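Local coordinates for hypothetical protein (Bacteroides thetaiotaomicron, PDB 2OBB), which binds a magnesium ion and is probably a hydrolase of the haloacid dehalogenase (HAD) type, its substrate unknown, at residues D11-E16 and P104-I109. Numbering follows the deposited sequence.
With MG (magnesium ion), chain B.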
loop_
_atom_site.group_PDB
_atom_site.type_symbol
_atom_site.label_atom_id
_atom_site.label_comp_id
_atom_site.label_asym_id
_atom_site.label_seq_id
_atom_site.Cartn_x
_atom_site.Cartn_y
_atom_site.Cartn_z
ATOM N N ASP A 11 -7.679 -0.460 10.025
ATOM C CA ASP A 11 -7.011 -0.371 11.328
ATOM C C ASP A 11 -5.673 0.377 11.292
ATOM O O ASP A 11 -4.755 0.023 10.527
ATOM C CB ASP A 11 -6.805 -1.746 11.951
ATOM C CG ASP A 11 -8.075 -2.564 11.996
ATOM O OD1 ASP A 11 -8.892 -2.376 12.923
ATOM O OD2 ASP A 11 -8.248 -3.408 11.093
ATOM N N GLY A 12 -5.566 1.401 12.137
ATOM C CA GLY A 12 -4.379 2.245 12.186
ATOM C C GLY A 12 -4.446 3.391 11.186
ATOM O O GLY A 12 -3.584 4.264 11.184
ATOM N N THR A 13 -5.468 3.371 10.329
ATOM C CA THR A 13 -5.622 4.344 9.265
ATOM C C THR A 13 -6.862 5.215 9.441
ATOM O O THR A 13 -6.765 6.430 9.415
ATOM C CB THR A 13 -5.678 3.652 7.878
ATOM O OG1 THR A 13 -4.512 2.844 7.711
ATOM C CG2 THR A 13 -5.744 4.679 6.729
ATOM N N ILE A 14 -8.032 4.577 9.555
ATOM C CA ILE A 14 -9.299 5.257 9.795
ATOM C C ILE A 14 -9.586 5.282 11.314
ATOM O O ILE A 14 -10.150 6.262 11.836
ATOM C CB ILE A 14 -10.468 4.559 9.019
ATOM C CG1 ILE A 14 -10.306 4.719 7.494
ATOM C CG2 ILE A 14 -11.844 5.124 9.431
ATOM C CD1 ILE A 14 -11.363 4.001 6.680
ATOM N N VAL A 15 -9.214 4.186 12.011
ATOM C CA VAL A 15 -9.333 4.108 13.472
ATOM C C VAL A 15 -7.995 3.744 14.092
ATOM O O VAL A 15 -7.160 3.164 13.416
ATOM C CB VAL A 15 -10.397 3.076 13.921
ATOM C CG1 VAL A 15 -11.770 3.547 13.529
ATOM C CG2 VAL A 15 -10.103 1.669 13.329
ATOM N N GLU A 16 -7.798 4.065 15.375
ATOM C CA GLU A 16 -6.670 3.515 16.123
ATOM C C GLU A 16 -6.708 1.997 16.008
ATOM O O GLU A 16 -7.790 1.403 15.938
ATOM C CB GLU A 16 -6.743 3.845 17.606
ATOM C CG GLU A 16 -7.182 5.217 17.909
ATOM C CD GLU A 16 -6.045 6.093 18.276
ATOM O OE1 GLU A 16 -5.132 6.289 17.424
ATOM O OE2 GLU A 16 -6.076 6.575 19.439
ATOM N N PRO A 104 0.670 10.543 7.173
ATOM C CA PRO A 104 0.628 11.785 7.939
ATOM C C PRO A 104 -0.834 11.978 8.327
ATOM O O PRO A 104 -1.676 11.157 7.990
ATOM C CB PRO A 104 1.103 12.832 6.930
ATOM C CG PRO A 104 0.650 12.269 5.590
ATOM C CD PRO A 104 0.507 10.775 5.722
ATOM N N ASP A 105 -1.165 13.027 9.046
ATOM C CA ASP A 105 -2.559 13.163 9.382
ATOM C C ASP A 105 -3.394 13.529 8.148
ATOM O O ASP A 105 -2.866 13.972 7.082
ATOM C CB ASP A 105 -2.745 14.138 10.533
ATOM C CG ASP A 105 -2.167 15.477 10.236
ATOM O OD1 ASP A 105 -2.470 16.013 9.149
ATOM O OD2 ASP A 105 -1.428 16.010 11.106
ATOM N N TRP A 106 -4.696 13.347 8.311
ATOM C CA TRP A 106 -5.654 13.460 7.239
ATOM C C TRP A 106 -5.671 14.830 6.563
ATOM O O TRP A 106 -5.900 14.898 5.355
ATOM C CB TRP A 106 -7.014 13.046 7.750
ATOM C CG TRP A 106 -7.069 11.552 7.883
ATOM C CD1 TRP A 106 -6.906 10.806 9.024
ATOM C CD2 TRP A 106 -7.336 10.624 6.826
ATOM N NE1 TRP A 106 -7.048 9.449 8.727
ATOM C CE2 TRP A 106 -7.319 9.317 7.389
ATOM C CE3 TRP A 106 -7.580 10.768 5.457
ATOM C CZ2 TRP A 106 -7.527 8.161 6.619
ATOM C CZ3 TRP A 106 -7.804 9.583 4.677
ATOM C CH2 TRP A 106 -7.781 8.315 5.276
ATOM N N GLY A 107 -5.387 15.897 7.317
ATOM C CA GLY A 107 -5.078 17.198 6.715
ATOM C C GLY A 107 -4.066 17.127 5.575
ATOM O O GLY A 107 -4.314 17.646 4.484
ATOM N N ILE A 108 -2.934 16.466 5.814
ATOM C CA ILE A 108 -1.885 16.401 4.835
ATOM C C ILE A 108 -2.243 15.417 3.723
ATOM O O ILE A 108 -1.961 15.683 2.563
ATOM C CB ILE A 108 -0.495 16.115 5.449
ATOM C CG1 ILE A 108 0.056 17.370 6.121
ATOM C CG2 ILE A 108 0.535 15.822 4.343
ATOM C CD1 ILE A 108 -0.106 17.391 7.597
ATOM N N ILE A 109 -2.883 14.302 4.073
ATOM C CA ILE A 109 -3.342 13.361 3.071
ATOM C C ILE A 109 -4.187 14.119 2.053
ATOM O O ILE A 109 -3.947 14.032 0.844
ATOM C CB ILE A 109 -4.148 12.155 3.697
ATOM C CG1 ILE A 109 -3.206 11.175 4.430
ATOM C CG2 ILE A 109 -4.945 11.407 2.619
ATOM C CD1 ILE A 109 -3.963 10.048 5.256
HETATM MG MG MG B . -3.483 -0.597 9.262
HETATM O O HOH W 1 -2.392 -1.283 7.570
HETATM O O HOH W 2 -4.240 -2.459 9.101
HETATM O O HOH W 3 -2.091 -1.150 10.757
#
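W106 on helix 106-115 reaches the magnesium-binding loop through its indole N-H, which donates to the backbone carbonyl of T13. The side chain leaves the first turn of the helix with CB directed at the loop, and CG stands anti to its own carbonyl carbon, beside the backbone N; together these bring the NE1/CZ2 edge of the ring to T13 while one face stays against I109. That face of the W106 indole receives I109 CD1, 3.6 Å above the ring plane and displaced toward the rim. Along the edge, W106 NE1 lies 3.1 Å from T13 O, which sits within 6° of the ring plane. The C=O...N angle of 165° places the donor nearly on the carbonyl axis. The N-H...O angle of 140° nevertheless shows a bent bond. W106 CE2 and CZ2 border the same T13 oxygen, CZ2 at 3.4 Å. W106 CZ2 also approaches T13 CG2 at 3.9 Å, a van der Waals contact between side chains that cross at about a right angle. A29, T32 and L33 of helix 29-38, with V8 and I95 of the sheet, also pack against W106.

The torsion of T13 divides its two branches: CG2 is anti to the backbone N and meets the indole, whereas OG1, beside that N, hydrogen-bonds to D9 OD2 and D97 N. Two residues earlier, D11 O coordinates magnesium at 1.9 Å, alongside three waters and carboxylate oxygens of D9 and D97. D9, D11 and T13 fit the DxDx(T/V) pattern after strand 5-8, consistent with a HAD-type metal site. Just before W106, D105 occupies the N-cap position, with a weak bond from I108 N to D105 OD1. Chemically, a neutral donor satisfies a buried carbonyl, so the indole probably helps fix the T13 peptide, while the T13 hydroxyl, bonded to D9 OD2, probably helps to position that magnesium ligand as a second-shell group.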